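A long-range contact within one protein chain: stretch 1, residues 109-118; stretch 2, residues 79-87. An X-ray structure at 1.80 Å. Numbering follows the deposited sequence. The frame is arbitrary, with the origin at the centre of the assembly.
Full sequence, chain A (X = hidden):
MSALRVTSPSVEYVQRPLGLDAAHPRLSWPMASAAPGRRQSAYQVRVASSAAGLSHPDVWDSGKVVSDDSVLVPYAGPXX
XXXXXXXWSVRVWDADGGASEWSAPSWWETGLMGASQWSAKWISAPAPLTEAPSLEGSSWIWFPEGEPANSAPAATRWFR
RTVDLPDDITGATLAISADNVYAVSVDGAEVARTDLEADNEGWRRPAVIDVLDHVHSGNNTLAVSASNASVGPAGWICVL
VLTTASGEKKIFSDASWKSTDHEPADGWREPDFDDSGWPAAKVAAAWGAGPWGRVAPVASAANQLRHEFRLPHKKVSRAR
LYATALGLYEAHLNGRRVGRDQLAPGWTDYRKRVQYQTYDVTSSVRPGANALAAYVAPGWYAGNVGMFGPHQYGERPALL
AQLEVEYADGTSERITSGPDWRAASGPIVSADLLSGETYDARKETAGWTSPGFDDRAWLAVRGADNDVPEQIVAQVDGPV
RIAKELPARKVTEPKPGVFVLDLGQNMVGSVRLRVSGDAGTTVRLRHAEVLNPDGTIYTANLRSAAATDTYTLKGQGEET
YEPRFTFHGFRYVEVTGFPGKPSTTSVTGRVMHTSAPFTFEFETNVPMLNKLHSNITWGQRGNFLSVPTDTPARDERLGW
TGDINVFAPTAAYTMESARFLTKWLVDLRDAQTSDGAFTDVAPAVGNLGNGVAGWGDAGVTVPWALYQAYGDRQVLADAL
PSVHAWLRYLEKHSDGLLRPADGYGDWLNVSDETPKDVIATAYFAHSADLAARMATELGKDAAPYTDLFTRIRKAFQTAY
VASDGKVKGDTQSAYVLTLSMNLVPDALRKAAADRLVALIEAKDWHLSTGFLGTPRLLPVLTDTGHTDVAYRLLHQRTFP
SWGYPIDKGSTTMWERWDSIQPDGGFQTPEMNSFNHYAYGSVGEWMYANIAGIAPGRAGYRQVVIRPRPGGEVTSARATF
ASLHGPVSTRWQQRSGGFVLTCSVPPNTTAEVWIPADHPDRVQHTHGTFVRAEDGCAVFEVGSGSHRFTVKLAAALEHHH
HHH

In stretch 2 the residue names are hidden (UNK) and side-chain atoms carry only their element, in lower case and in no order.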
# COMPACT_ATOMS: atom_id res chain seq x y z
N GLU A 109 7.28 -21.26 13.91
CA GLU A 109 8.00 -20.80 15.08
C GLU A 109 7.30 -19.58 15.67
O GLU A 109 7.02 -18.61 14.96
CB GLU A 109 9.47 -20.50 14.73
CG GLU A 109 10.32 -20.11 15.93
CD GLU A 109 11.78 -19.90 15.59
OE1 GLU A 109 12.37 -20.78 14.93
OE2 GLU A 109 12.37 -18.86 15.98
N THR A 110 7.01 -19.63 16.97
CA THR A 110 6.38 -18.49 17.63
C THR A 110 7.36 -17.35 17.79
O THR A 110 8.60 -17.54 17.90
CB THR A 110 5.79 -18.90 19.00
OG1 THR A 110 6.83 -19.41 19.84
CG2 THR A 110 4.74 -19.96 18.81
N GLY A 111 6.80 -16.14 17.81
CA GLY A 111 7.58 -14.98 18.20
C GLY A 111 7.56 -14.75 19.70
O GLY A 111 7.46 -15.69 20.51
N LEU A 112 7.63 -13.47 20.07
CA LEU A 112 7.77 -13.08 21.46
C LEU A 112 6.45 -13.17 22.23
O LEU A 112 6.45 -13.21 23.46
CB LEU A 112 8.35 -11.68 21.55
CG LEU A 112 9.82 -11.54 21.09
CD1 LEU A 112 10.34 -10.14 21.34
CD2 LEU A 112 10.74 -12.55 21.75
N MET A 113 5.34 -13.19 21.50
CA MET A 113 4.00 -13.37 22.07
C MET A 113 3.74 -12.48 23.28
O MET A 113 3.41 -12.97 24.37
CB MET A 113 3.77 -14.83 22.48
CG MET A 113 3.88 -15.81 21.34
SD MET A 113 3.41 -17.45 21.86
CE MET A 113 1.80 -17.66 21.09
N GLY A 114 3.90 -11.18 23.12
CA GLY A 114 3.56 -10.27 24.21
C GLY A 114 4.67 -9.33 24.62
O GLY A 114 5.86 -9.69 24.59
N ALA A 115 4.25 -8.13 25.03
CA ALA A 115 5.15 -7.04 25.41
C ALA A 115 6.16 -7.43 26.48
O ALA A 115 7.29 -6.97 26.43
CB ALA A 115 4.36 -5.82 25.86
N SER A 116 5.78 -8.30 27.42
CA SER A 116 6.64 -8.62 28.54
C SER A 116 7.91 -9.37 28.13
O SER A 116 8.86 -9.45 28.90
CB SER A 116 5.87 -9.38 29.63
OG SER A 116 5.18 -10.50 29.09
N GLN A 117 7.92 -9.90 26.90
CA GLN A 117 9.06 -10.67 26.43
C GLN A 117 10.14 -9.79 25.79
O GLN A 117 11.23 -10.29 25.47
CB GLN A 117 8.61 -11.80 25.50
CG GLN A 117 8.01 -12.99 26.23
CD GLN A 117 6.62 -12.71 26.77
OE1 GLN A 117 6.46 -12.37 27.94
NE2 GLN A 117 5.61 -12.83 25.93
N TRP A 118 9.85 -8.49 25.66
CA TRP A 118 10.84 -7.51 25.21
C TRP A 118 11.54 -6.91 26.42
O TRP A 118 10.90 -6.51 27.40
CB TRP A 118 10.21 -6.35 24.45
CG TRP A 118 9.62 -6.67 23.13
CD1 TRP A 118 8.34 -7.10 22.87
CD2 TRP A 118 10.26 -6.49 21.85
NE1 TRP A 118 8.15 -7.24 21.50
CE2 TRP A 118 9.32 -6.87 20.86
CE3 TRP A 118 11.56 -6.11 21.46
CZ2 TRP A 118 9.62 -6.85 19.49
CZ3 TRP A 118 11.86 -6.09 20.08
CH2 TRP A 118 10.89 -6.46 19.12
N UNK A 79 -1.23 -24.77 25.61
CA UNK A 79 -0.82 -23.40 25.25
C UNK A 79 0.60 -23.35 24.68
O UNK A 79 1.52 -23.93 25.26
c UNK A 79 -1.95 -23.40 27.34
c UNK A 79 -0.87 -22.68 26.59
c UNK A 79 -1.73 -24.84 27.00
N UNK A 80 0.78 -22.64 23.57
CA UNK A 80 2.11 -22.45 22.99
C UNK A 80 2.98 -21.47 23.78
O UNK A 80 2.46 -20.51 24.37
c UNK A 80 1.81 -24.17 20.39
c UNK A 80 1.16 -22.81 20.56
c UNK A 80 1.06 -22.09 19.22
c UNK A 80 1.99 -21.97 21.53
N UNK A 81 4.28 -21.72 23.79
CA UNK A 81 5.27 -20.88 24.45
C UNK A 81 5.91 -19.96 23.41
O UNK A 81 5.97 -20.32 22.20
c UNK A 81 6.00 -22.74 26.14
c UNK A 81 7.96 -24.39 25.98
c UNK A 81 7.23 -23.33 26.81
c UNK A 81 6.40 -21.73 25.07
n UNK A 81 9.11 -23.87 25.18
N UNK A 82 6.43 -18.80 23.85
CA UNK A 82 7.16 -17.87 22.97
C UNK A 82 8.51 -18.43 22.49
O UNK A 82 9.09 -19.31 23.14
c UNK A 82 6.51 -16.80 25.05
c UNK A 82 7.39 -16.64 23.85
c UNK A 82 6.28 -18.27 25.22
N UNK A 83 9.00 -17.89 21.38
CA UNK A 83 10.33 -18.21 20.82
C UNK A 83 10.55 -19.69 20.59
O UNK A 83 11.68 -20.18 20.76
n UNK A 83 12.36 -13.06 24.92
c UNK A 83 11.45 -16.38 22.26
c UNK A 83 12.40 -16.38 23.46
c UNK A 83 11.45 -17.78 21.76
c UNK A 83 12.04 -14.32 24.74
n UNK A 83 11.10 -14.90 25.48
n UNK A 83 12.68 -15.01 23.80
N UNK A 84 9.50 -20.42 20.24
CA UNK A 84 9.64 -21.87 20.13
C UNK A 84 9.27 -22.38 18.77
O UNK A 84 8.24 -21.99 18.21
o UNK A 84 9.33 -22.10 22.48
c UNK A 84 8.83 -22.56 21.22
c UNK A 84 8.96 -24.10 21.17
N UNK A 85 10.13 -23.25 18.23
CA UNK A 85 9.80 -23.92 16.96
C UNK A 85 8.95 -25.18 17.20
O UNK A 85 9.31 -26.05 18.00
n UNK A 85 13.76 -24.00 11.77
n UNK A 85 12.41 -23.43 13.56
c UNK A 85 13.20 -23.07 12.54
c UNK A 85 11.07 -24.20 16.15
c UNK A 85 10.79 -24.83 14.78
c UNK A 85 12.04 -24.80 13.89
n UNK A 85 13.43 -21.78 12.33
N UNK A 86 7.79 -25.24 16.55
CA UNK A 86 6.90 -26.38 16.66
C UNK A 86 6.86 -27.15 15.36
O UNK A 86 6.50 -26.60 14.31
o UNK A 86 5.30 -23.97 22.37
c UNK A 86 5.24 -25.80 20.83
c UNK A 86 5.55 -24.04 18.71
c UNK A 86 5.35 -24.44 21.07
c UNK A 86 5.48 -25.94 17.03
c UNK A 86 5.51 -23.56 20.02
c UNK A 86 5.41 -25.40 18.44
c UNK A 86 5.28 -26.28 19.53
N UNK A 87 7.22 -28.43 15.43
CA UNK A 87 7.19 -29.29 14.25
C UNK A 87 5.85 -29.99 14.19
O UNK A 87 5.23 -30.28 15.23
c UNK A 87 8.35 -30.28 14.26
c UNK A 87 10.37 -29.11 15.17
c UNK A 87 12.18 -28.43 13.74
c UNK A 87 11.60 -28.51 15.01
c UNK A 87 9.69 -29.63 14.08
c UNK A 87 11.51 -28.94 12.64
c UNK A 87 10.27 -29.53 12.81

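Position 79 has three side-chain carbons that close a ring onto the backbone N, and none reaches stretch 1. A ring through the nitrogen identifies Pro79.

Position 80 carries four carbons, forked at the second, the pattern of a leucine; isoleucine and valine would branch at the first. Its CB lies 4.3 Å from Met113 CE. Leu80 points toward stretch 1, and its CD1 is also 4.3 Å from Thr110 CG2, so an apolar branched chain suits the place.

At position 81 four carbons in a row end in a nitrogen, which is lysine. The side chain of Lys81 points away into an exposed setting fit for a charge, while its backbone O accepts a hydrogen bond from Thr110 OG1 at 2.7 Å.

Position 82 again shows three carbons closed onto N. Pro82 has no N-H to satisfy where Met113 SD lies 3.9 Å from its N, and its ring offers CG to Met113 CB at 4.2 Å.

At position 83 three carbons lead to a nitrogen and then a carbon bearing two more nitrogens: a guanidinium, hence arginine. The CA-to-CB bond of Arg83 points away, but the long chain brings its end back. Leu112 CD2 covers one face of the guanidinium, 3.6 Å from NH2, and Gln117 O at the edge accepts a weak hydrogen bond from NH2 at 3.0 Å.

Position 84 has one carbon carrying an oxygen and a carbon, as in threonine. The hydroxyl OG1 of Thr84 turns back within its own stretch, donating to Pro82 O at 2.9 Å.

Position 85 is a second guanidinium chain. Arg85 forms a salt bridge with Glu109: NE and NH2 both donate to Glu109 OE1 at 3.0 Å, pairing opposite charges on the same face of the sheet.

Position 86 shows one carbon and a six-carbon ring bearing an oxygen, so tyrosine. The ring edge of Tyr86 meets Thr110 CG2, with CE2 3.9 Å away, while OH accepts from Lys81 N at 2.8 Å.

Position 87 has the same ring without oxygen, Phe87, out of reach of stretch 1.

The contact begins as an antiparallel pairing of Glu109 with Arg85, flanked by the hydrogen bond from Thr110 N to Thr84 O at 2.9 Å. Thr110 OG1 then works both ways, donating to Lys81 O and accepting from Thr84 N at 2.9 Å, which ties down the turn. Arg83 N to Gly111 O, 2.8 Å, extends the backbone link, and apolar contacts of Met113 complete the fit.

Stretch 2, residues 79-87: PLKPRTRYF
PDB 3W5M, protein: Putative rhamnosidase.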